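Local coordinates for clavulanic acid biosynthesis oligopeptide binding protein 2 (Streptomyces clavuligerus, PDB 2WOL) that probably binds peptides or related small solutes, as a solute-binding protein belonging to the clavulanic acid biosynthetic pathway, at residues A[295-301]-A[529-535]; A[257-261]-A[276-282]. The contacts are given in a common frame with arbitrary orientation. Where two conformers were deposited one is given. Numbering follows the deposited sequence.

Contact 1 (A[295-301]-A[529-535]); sequences HTDNPRT and DKTLHFR
Residues 295-301 and 529-535 run antiparallel and largely extended, pairing Thr296 with Phe534 (non-hydrogen-bonded, CA-CA 4.7 Å), Asp297 with His533 (hydrogen-bonded, 5.2 Å) and Arg300 with Lys530 (non-hydrogen-bonded, 4.2 Å). Arg535 and His295 bury the most surface. Arg535 N donates to His295 O (2.9 Å), while the Arg535 side chain, p at chi1 and then extended, turns back, laying one guanidinium face over the backbone of His295 and Thr296. It thus meets Asp297 (chi1 m) in a two-pronged salt bridge, NE to OD2 at 2.8 Å and NH2 to OD1 at 2.9 Å; the guanidinium suits the site, presenting two coplanar N-H donors to the two carboxylate oxygens. Gly16 O also takes a bond from Arg535 NH2, and Tyr551 OH is hydrogen-bonded to Asp297 OD2. His295 (chi1 m) is hydrogen-bonded through NE2 to Thr12 O, while its ND1 and Arg535 O share a water (both 2.6 Å). Asp297 N to His533 O (2.9 Å) and His533 N to Asp297 O (2.8 Å) close the regular ladder. Asn298 (phi/psi -125/64) breaks it, and Pro299 has no hydrogen for Thr531 O. Thr531 N to Pro299 O and Thr301 N to Asp529 O (both 3.0 Å) flank the Arg300-Lys530 pair. Two antiparallel segments side by side, one leaving a lobe as the other returns, are consistent with the interlobe hinge of bilobal solute-binding proteins.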
ATOM      1  N   HIS A 295     -24.401   6.823   5.031  1.00 11.05           N
ATOM      2  CA  HIS A 295     -23.748   5.519   5.185  1.00 10.57           C
ATOM      3  C   HIS A 295     -22.433   5.435   4.406  1.00  9.91           C
ATOM      4  O   HIS A 295     -21.880   4.349   4.240  1.00  9.31           O
ATOM      5  CB  HIS A 295     -24.673   4.393   4.697  1.00 10.93           C
ATOM      6  CG  HIS A 295     -25.999   4.341   5.390  1.00 12.62           C
ATOM      7  ND1 HIS A 295     -26.128   4.053   6.730  1.00 13.43           N
ATOM      8  CD2 HIS A 295     -27.257   4.517   4.921  1.00 14.98           C
ATOM      9  CE1 HIS A 295     -27.406   4.062   7.061  1.00 13.90           C
ATOM     10  NE2 HIS A 295     -28.114   4.342   5.981  1.00 14.65           N
ATOM     11  N   THR A 296     -21.930   6.577   3.941  1.00  9.14           N
ATOM     12  CA  THR A 296     -20.786   6.595   3.033  1.00  9.04           C
ATOM     13  C   THR A 296     -19.614   7.424   3.568  1.00  8.90           C
ATOM     14  O   THR A 296     -19.806   8.509   4.123  1.00  8.89           O
ATOM     15  CB  THR A 296     -21.211   7.113   1.636  1.00  9.14           C
ATOM     16  OG1 THR A 296     -22.304   6.323   1.163  1.00 10.41           O
ATOM     17  CG2 THR A 296     -20.073   7.009   0.641  1.00  9.29           C
ATOM     18  N   ASP A 297     -18.408   6.882   3.397  1.00  8.16           N
ATOM     19  CA  ASP A 297     -17.155   7.566   3.711  1.00  8.37           C
ATOM     20  C   ASP A 297     -16.355   7.771   2.434  1.00  8.51           C
ATOM     21  O   ASP A 297     -16.343   6.907   1.559  1.00  8.42           O
ATOM     22  CB  ASP A 297     -16.344   6.740   4.712  1.00  8.06           C
ATOM     23  CG  ASP A 297     -17.047   6.598   6.045  1.00  8.42           C
ATOM     24  OD1 ASP A 297     -17.447   7.634   6.612  1.00  8.15           O
ATOM     25  OD2 ASP A 297     -17.203   5.458   6.529  1.00  7.96           O
ATOM     26  N   ASN A 298     -15.688   8.920   2.334  1.00  8.65           N
ATOM     27  CA  ASN A 298     -14.945   9.290   1.124  1.00  9.44           C
ATOM     28  C   ASN A 298     -13.478   9.630   1.454  1.00  9.54           C
ATOM     29  O   ASN A 298     -13.041  10.765   1.271  1.00  9.73           O
ATOM     30  CB  ASN A 298     -15.659  10.466   0.436  1.00  9.59           C
ATOM     31  CG  ASN A 298     -15.135  10.765  -0.973  1.00 10.85           C
ATOM     32  OD1 ASN A 298     -14.518   9.925  -1.638  1.00 12.25           O
ATOM     33  ND2 ASN A 298     -15.401  11.980  -1.436  1.00 12.55           N
ATOM     34  N   PRO A 299     -12.711   8.641   1.952  1.00  9.48           N
ATOM     35  CA  PRO A 299     -11.351   8.924   2.400  1.00  9.62           C
ATOM     36  C   PRO A 299     -10.348   8.996   1.255  1.00 10.28           C
ATOM     37  O   PRO A 299     -10.614   8.497   0.159  1.00  9.73           O
ATOM     38  CB  PRO A 299     -11.024   7.706   3.266  1.00  9.76           C
ATOM     39  CG  PRO A 299     -11.762   6.599   2.607  1.00  9.13           C
ATOM     40  CD  PRO A 299     -13.054   7.215   2.125  1.00  9.43           C
ATOM     41  N   ARG A 300      -9.200   9.610   1.529  1.00 11.06           N
ATOM     42  CA  ARG A 300      -8.021   9.446   0.689  1.00 12.41           C
ATOM     43  C   ARG A 300      -7.500   8.037   0.923  1.00 12.73           C
ATOM     44  O   ARG A 300      -7.558   7.534   2.049  1.00 13.30           O
ATOM     45  CB  ARG A 300      -6.937  10.446   1.077  1.00 12.63           C
ATOM     46  CG  ARG A 300      -7.252  11.882   0.709  1.00 14.26           C
ATOM     47  CD  ARG A 300      -6.388  12.823   1.522  1.00 16.82           C
ATOM     48  NE  ARG A 300      -6.481  14.200   1.051  1.00 18.58           N
ATOM     49  CZ  ARG A 300      -5.694  14.733   0.120  1.00 17.89           C
ATOM     50  NH1 ARG A 300      -4.749  14.005  -0.462  1.00 17.34           N
ATOM     51  NH2 ARG A 300      -5.854  16.003  -0.225  1.00 18.70           N
ATOM     52  N   THR A 301      -6.992   7.403  -0.132  1.00 13.07           N
ATOM     53  CA  THR A 301      -6.445   6.045  -0.027  1.00 13.41           C
ATOM     54  C   THR A 301      -4.937   6.047   0.223  1.00 13.61           C
ATOM     55  O   THR A 301      -4.350   4.993   0.494  1.00 14.02           O
ATOM     56  CB  THR A 301      -6.710   5.216  -1.298  1.00 13.56           C
ATOM     57  OG1 THR A 301      -6.041   5.821  -2.411  1.00 13.72           O
ATOM     58  CG2 THR A 301      -8.196   5.123  -1.597  1.00 14.45           C
ATOM     59  N   ASP A 529      -5.447   9.704  -4.820  1.00 10.25           N
ATOM     60  CA  ASP A 529      -6.696   8.977  -5.012  1.00 11.13           C
ATOM     61  C   ASP A 529      -7.605   9.040  -3.786  1.00 11.02           C
ATOM     62  O   ASP A 529      -7.142   9.121  -2.642  1.00 10.65           O
ATOM     63  CB  ASP A 529      -6.442   7.535  -5.465  0.50 11.40           C
ATOM     64  CG  ASP A 529      -6.063   7.447  -6.939  0.50 12.06           C
ATOM     65  OD1 ASP A 529      -6.728   8.102  -7.776  0.50 13.36           O
ATOM     66  OD2 ASP A 529      -5.102   6.721  -7.265  0.50 13.88           O
ATOM     67  N   LYS A 530      -8.906   9.043  -4.057  1.00 10.84           N
ATOM     68  CA  LYS A 530      -9.929   8.931  -3.030  1.00 11.21           C
ATOM     69  C   LYS A 530     -10.867   7.801  -3.418  1.00 11.00           C
ATOM     70  O   LYS A 530     -10.867   7.343  -4.562  1.00 11.38           O
ATOM     71  CB  LYS A 530     -10.690  10.247  -2.872  1.00 11.28           C
ATOM     72  CG  LYS A 530      -9.861  11.342  -2.206  1.00 12.39           C
ATOM     73  CD  LYS A 530     -10.583  12.679  -2.138  1.00 12.43           C
ATOM     74  CE  LYS A 530     -11.725  12.666  -1.128  1.00 15.94           C
ATOM     75  NZ  LYS A 530     -12.316  14.021  -0.962  1.00 18.23           N
ATOM     76  N   THR A 531     -11.657   7.339  -2.460  1.00 10.57           N
ATOM     77  CA  THR A 531     -12.547   6.219  -2.709  1.00 10.50           C
ATOM     78  C   THR A 531     -13.835   6.409  -1.918  1.00  9.96           C
ATOM     79  O   THR A 531     -13.874   7.209  -0.984  1.00 10.27           O
ATOM     80  CB  THR A 531     -11.870   4.878  -2.338  1.00 10.66           C
ATOM     81  OG1 THR A 531     -12.589   3.790  -2.928  1.00 11.82           O
ATOM     82  CG2 THR A 531     -11.792   4.691  -0.824  1.00 11.18           C
ATOM     83  N   LEU A 532     -14.881   5.687  -2.302  1.00  9.37           N
ATOM     84  CA  LEU A 532     -16.144   5.724  -1.572  1.00  9.12           C
ATOM     85  C   LEU A 532     -16.422   4.369  -0.939  1.00  8.56           C
ATOM     86  O   LEU A 532     -16.656   3.396  -1.649  1.00  8.84           O
ATOM     87  CB  LEU A 532     -17.297   6.112  -2.503  1.00  9.52           C
ATOM     88  CG  LEU A 532     -17.354   7.569  -2.969  1.00 11.01           C
ATOM     89  CD1 LEU A 532     -18.313   7.718  -4.117  1.00 13.47           C
ATOM     90  CD2 LEU A 532     -17.744   8.501  -1.838  1.00 11.55           C
ATOM     91  N   HIS A 533     -16.377   4.310   0.391  1.00  7.97           N
ATOM     92  CA  HIS A 533     -16.731   3.087   1.108  1.00  7.56           C
ATOM     93  C   HIS A 533     -18.143   3.196   1.659  1.00  7.76           C
ATOM     94  O   HIS A 533     -18.525   4.249   2.168  1.00  8.11           O
ATOM     95  CB  HIS A 533     -15.792   2.841   2.290  1.00  7.64           C
ATOM     96  CG  HIS A 533     -14.353   2.659   1.919  1.00  7.03           C
ATOM     97  ND1 HIS A 533     -13.929   1.786   0.938  1.00  7.49           N
ATOM     98  CD2 HIS A 533     -13.231   3.205   2.447  1.00  7.85           C
ATOM     99  CE1 HIS A 533     -12.610   1.823   0.861  1.00  7.99           C
ATOM    100  NE2 HIS A 533     -12.162   2.675   1.767  1.00  8.04           N
ATOM    101  N   PHE A 534     -18.895   2.099   1.578  1.00  7.75           N
ATOM    102  CA  PHE A 534     -20.254   2.026   2.124  1.00  8.04           C
ATOM    103  C   PHE A 534     -20.262   1.137   3.367  1.00  7.88           C
ATOM    104  O   PHE A 534     -19.734   0.028   3.349  1.00  8.34           O
ATOM    105  CB  PHE A 534     -21.223   1.477   1.065  1.00  8.22           C
ATOM    106  CG  PHE A 534     -22.675   1.555   1.465  1.00  8.72           C
ATOM    107  CD1 PHE A 534     -23.426   2.693   1.174  1.00  9.91           C
ATOM    108  CD2 PHE A 534     -23.295   0.491   2.122  1.00  8.91           C
ATOM    109  CE1 PHE A 534     -24.768   2.776   1.541  1.00  9.95           C
ATOM    110  CE2 PHE A 534     -24.651   0.568   2.494  1.00  9.20           C
ATOM    111  CZ  PHE A 534     -25.377   1.716   2.196  1.00  9.46           C
ATOM    112  N   ARG A 535     -20.849   1.636   4.450  1.00  7.73           N
ATOM    113  CA  ARG A 535     -20.931   0.880   5.701  1.00  8.08           C
ATOM    114  C   ARG A 535     -22.384   0.685   6.098  1.00  7.99           C
ATOM    115  O   ARG A 535     -23.136   1.654   6.240  1.00  8.67           O
ATOM    116  CB  ARG A 535     -20.180   1.594   6.836  1.00  7.97           C
ATOM    117  CG  ARG A 535     -20.407   3.102   6.872  1.00  7.89           C
ATOM    118  CD  ARG A 535     -19.912   3.775   8.151  1.00  8.15           C
ATOM    119  NE  ARG A 535     -19.623   5.170   7.835  1.00  8.68           N
ATOM    120  CZ  ARG A 535     -20.531   6.142   7.801  1.00  9.22           C
ATOM    121  NH1 ARG A 535     -21.797   5.900   8.134  1.00  9.46           N
ATOM    122  NH2 ARG A 535     -20.162   7.364   7.441  1.00 10.16           N
TER
HETATM  123  O   HOH W   1     -24.047   3.277   8.085  1.00 21.44           O

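Contact 2 (A[257-261]-A[276-282]); sequences VDVLD and RGLQHAA
Residues 276-279 lead through a turn and loop into helix 280-288, which starts beside the first turn of helix 257-265. Arg276, salt-bridged to Glu274, brings NH1 within 4.0 Å of Val257 CG1. Gly277 follows at phi/psi 89/173, where a CB would collide with the preceding carbonyl O; its own O lies in a weak bond (3.1 Å) to a water that also donates to Asp261 OD1 (2.7 Å). Leu278 is extended (-68/139) and its CD2 lies 3.7 Å from Asp261 OD1. Gln279 is the N-cap residue: its N donates to Asp261 OD2 at 2.8 Å, and with chi1 and chi2 both m its aliphatic CG packs on Val257 CB at 3.6 Å. Beyond it, Ala281 N reaches Asp258 OD1 through one water (3.0 and 2.7 Å). Another water accepts from Ala282 N (3.0 Å) and donates to Asp258 OD1 and Asp261 OD2 (each 2.8 Å). The small alanine side chains are consistent with room for these waters; Ala282 CB still comes within 3.5 Å of Asp261 OD2. Two aspartates one turn apart, both chi1 m, therefore serve the amides at the start of helix 280-288, directly or through water, and their negative charge suits the positive end of its dipole.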
ATOM      1  N   VAL A 257     -18.276  -6.650  -9.671  1.00  9.75           N
ATOM      2  CA  VAL A 257     -18.167  -5.466  -8.815  1.00  9.54           C
ATOM      3  C   VAL A 257     -19.488  -4.709  -8.625  1.00  9.22           C
ATOM      4  O   VAL A 257     -19.745  -4.183  -7.543  1.00  9.08           O
ATOM      5  CB  VAL A 257     -17.027  -4.510  -9.259  1.00  9.68           C
ATOM      6  CG1 VAL A 257     -15.663  -5.122  -8.935  1.00 10.52           C
ATOM      7  CG2 VAL A 257     -17.141  -4.142 -10.742  1.00 10.03           C
ATOM      8  N   ASP A 258     -20.327  -4.662  -9.656  1.00  8.78           N
ATOM      9  CA  ASP A 258     -21.615  -3.976  -9.529  1.00  8.77           C
ATOM     10  C   ASP A 258     -22.640  -4.810  -8.780  1.00  8.65           C
ATOM     11  O   ASP A 258     -23.441  -4.267  -8.019  1.00  8.83           O
ATOM     12  CB  ASP A 258     -22.148  -3.534 -10.892  1.00  9.14           C
ATOM     13  CG  ASP A 258     -21.268  -2.484 -11.538  1.00  9.76           C
ATOM     14  OD1 ASP A 258     -21.087  -1.400 -10.942  1.00 11.49           O
ATOM     15  OD2 ASP A 258     -20.746  -2.747 -12.638  1.00 13.24           O
ATOM     16  N   VAL A 259     -22.604  -6.124  -9.001  1.00  8.45           N
ATOM     17  CA  VAL A 259     -23.379  -7.085  -8.213  1.00  8.24           C
ATOM     18  C   VAL A 259     -23.039  -6.922  -6.729  1.00  8.04           C
ATOM     19  O   VAL A 259     -23.933  -6.844  -5.879  1.00  8.18           O
ATOM     20  CB  VAL A 259     -23.107  -8.536  -8.692  1.00  8.36           C
ATOM     21  CG1 VAL A 259     -23.607  -9.572  -7.697  1.00  8.82           C
ATOM     22  CG2 VAL A 259     -23.740  -8.771 -10.053  1.00  8.14           C
ATOM     23  N   LEU A 260     -21.743  -6.861  -6.428  1.00  8.10           N
ATOM     24  CA  LEU A 260     -21.269  -6.657  -5.062  1.00  8.17           C
ATOM     25  C   LEU A 260     -21.873  -5.405  -4.420  1.00  8.24           C
ATOM     26  O   LEU A 260     -22.439  -5.481  -3.330  1.00  8.49           O
ATOM     27  CB  LEU A 260     -19.740  -6.582  -5.053  1.00  8.25           C
ATOM     28  CG  LEU A 260     -19.028  -6.598  -3.696  1.00  8.68           C
ATOM     29  CD1 LEU A 260     -17.583  -7.041  -3.876  1.00  9.09           C
ATOM     30  CD2 LEU A 260     -19.076  -5.246  -2.982  1.00  8.98           C
ATOM     31  N   ASP A 261     -21.752  -4.262  -5.096  1.00  8.14           N
ATOM     32  CA  ASP A 261     -22.275  -3.001  -4.570  1.00  8.36           C
ATOM     33  C   ASP A 261     -23.773  -3.078  -4.295  1.00  8.44           C
ATOM     34  O   ASP A 261     -24.244  -2.596  -3.262  1.00  8.46           O
ATOM     35  CB  ASP A 261     -22.039  -1.858  -5.558  1.00  8.58           C
ATOM     36  CG  ASP A 261     -20.594  -1.409  -5.625  1.00  9.24           C
ATOM     37  OD1 ASP A 261     -19.786  -1.779  -4.742  1.00  9.79           O
ATOM     38  OD2 ASP A 261     -20.271  -0.663  -6.572  1.00 10.27           O
ATOM     39  N   ARG A 276     -12.244  -1.767  -2.784  1.00 11.04           N
ATOM     40  CA  ARG A 276     -11.922  -0.942  -3.953  1.00 12.15           C
ATOM     41  C   ARG A 276     -12.903   0.221  -4.127  1.00 11.92           C
ATOM     42  O   ARG A 276     -12.794   0.993  -5.080  1.00 12.03           O
ATOM     43  CB  ARG A 276     -11.890  -1.780  -5.232  1.00 12.84           C
ATOM     44  CG  ARG A 276     -10.739  -2.760  -5.359  1.00 15.94           C
ATOM     45  CD  ARG A 276     -10.631  -3.172  -6.820  1.00 20.54           C
ATOM     46  NE  ARG A 276     -10.394  -4.601  -7.010  1.00 23.42           N
ATOM     47  CZ  ARG A 276     -10.897  -5.317  -8.015  1.00 24.51           C
ATOM     48  NH1 ARG A 276     -11.690  -4.748  -8.918  1.00 25.43           N
ATOM     49  NH2 ARG A 276     -10.621  -6.614  -8.108  1.00 24.98           N
ATOM     50  N   GLY A 277     -13.854   0.335  -3.204  1.00 11.58           N
ATOM     51  CA  GLY A 277     -14.831   1.417  -3.224  1.00 11.57           C
ATOM     52  C   GLY A 277     -16.061   1.072  -4.032  1.00 11.62           C
ATOM     53  O   GLY A 277     -16.118   0.026  -4.682  1.00 11.91           O
ATOM     54  N   LEU A 278     -17.053   1.953  -3.975  1.00 11.27           N
ATOM     55  CA  LEU A 278     -18.229   1.837  -4.828  1.00 11.58           C
ATOM     56  C   LEU A 278     -17.849   2.098  -6.280  1.00 12.14           C
ATOM     57  O   LEU A 278     -17.051   2.993  -6.574  1.00 12.11           O
ATOM     58  CB  LEU A 278     -19.318   2.820  -4.386  1.00 11.48           C
ATOM     59  CG  LEU A 278     -19.923   2.647  -2.988  1.00 11.11           C
ATOM     60  CD1 LEU A 278     -20.885   3.789  -2.683  1.00 10.85           C
ATOM     61  CD2 LEU A 278     -20.626   1.308  -2.840  1.00  9.98           C
ATOM     62  N   GLN A 279     -18.422   1.302  -7.178  1.00 12.55           N
ATOM     63  CA  GLN A 279     -18.256   1.495  -8.614  1.00 13.86           C
ATOM     64  C   GLN A 279     -19.188   2.603  -9.089  1.00 14.30           C
ATOM     65  O   GLN A 279     -20.000   3.104  -8.313  1.00 14.15           O
ATOM     66  CB  GLN A 279     -18.535   0.192  -9.366  1.00 13.94           C
ATOM     67  CG  GLN A 279     -17.624  -0.959  -8.964  1.00 15.71           C
ATOM     68  CD  GLN A 279     -16.177  -0.742  -9.369  1.00 18.21           C
ATOM     69  OE1 GLN A 279     -15.886  -0.307 -10.486  1.00 19.70           O
ATOM     70  NE2 GLN A 279     -15.259  -1.058  -8.464  1.00 20.11           N
ATOM     71  N   HIS A 280     -19.080   2.969 -10.364  1.00 15.33           N
ATOM     72  CA  HIS A 280     -19.764   4.156 -10.893  1.00 15.95           C
ATOM     73  C   HIS A 280     -21.261   4.203 -10.580  1.00 16.09           C
ATOM     74  O   HIS A 280     -21.756   5.219 -10.090  1.00 15.95           O
ATOM     75  CB  HIS A 280     -19.532   4.263 -12.407  0.50 16.22           C
ATOM     76  CG  HIS A 280     -20.179   5.458 -13.040  0.50 16.92           C
ATOM     77  ND1 HIS A 280     -21.477   5.444 -13.503  0.50 17.96           N
ATOM     78  CD2 HIS A 280     -19.702   6.700 -13.293  0.50 17.78           C
ATOM     79  CE1 HIS A 280     -21.774   6.628 -14.010  0.50 18.10           C
ATOM     80  NE2 HIS A 280     -20.714   7.407 -13.897  0.50 18.00           N
ATOM     81  N   ALA A 281     -21.974   3.112 -10.852  1.00 16.22           N
ATOM     82  CA  ALA A 281     -23.423   3.065 -10.647  1.00 16.44           C
ATOM     83  C   ALA A 281     -23.816   3.318  -9.188  1.00 16.63           C
ATOM     84  O   ALA A 281     -24.712   4.121  -8.912  1.00 16.74           O
ATOM     85  CB  ALA A 281     -23.993   1.742 -11.144  1.00 16.60           C
ATOM     86  N   ALA A 282     -23.139   2.645  -8.260  1.00 16.48           N
ATOM     87  CA  ALA A 282     -23.420   2.823  -6.835  1.00 16.79           C
ATOM     88  C   ALA A 282     -22.908   4.165  -6.314  1.00 17.04           C
ATOM     89  O   ALA A 282     -23.503   4.740  -5.402  1.00 16.77           O
ATOM     90  CB  ALA A 282     -22.842   1.675  -6.025  1.00 16.53           C
TER
HETATM   91  O   HOH W   2     -22.027  -0.152  -8.651  1.00 11.18           O
HETATM   92  O   HOH W   3     -20.545   0.895 -12.255  1.00 20.20           O
HETATM   93  O   HOH W   4     -18.016  -1.380  -2.703  1.00 10.12           O

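How the contacts relate
Both segments of contact 2 precede residue 295, where contact 1 begins, and helix 280-288 leads from one towards the other; their centres lie 12 Å apart. They touch directly: Leu532 O probably accepts a hydrogen bond from Leu278 N at 2.8 Å, and Thr531 OG1 lies 3.3 Å from Gly277 CA. The helix whose start is capped in contact 2 then covers contact 1, as Gln283, Ala286 and Thr287 pack on Leu532 or Thr296. Helix 280-288 thus sits against the paired strands, while helix 257-265 meets its N-terminal end. Contact 2 follows strands 248-253 and 271-272 of the 34-39 sheet, whereas contact 1 belongs to the sheet containing 303-309 and 523-534, so together they join the two.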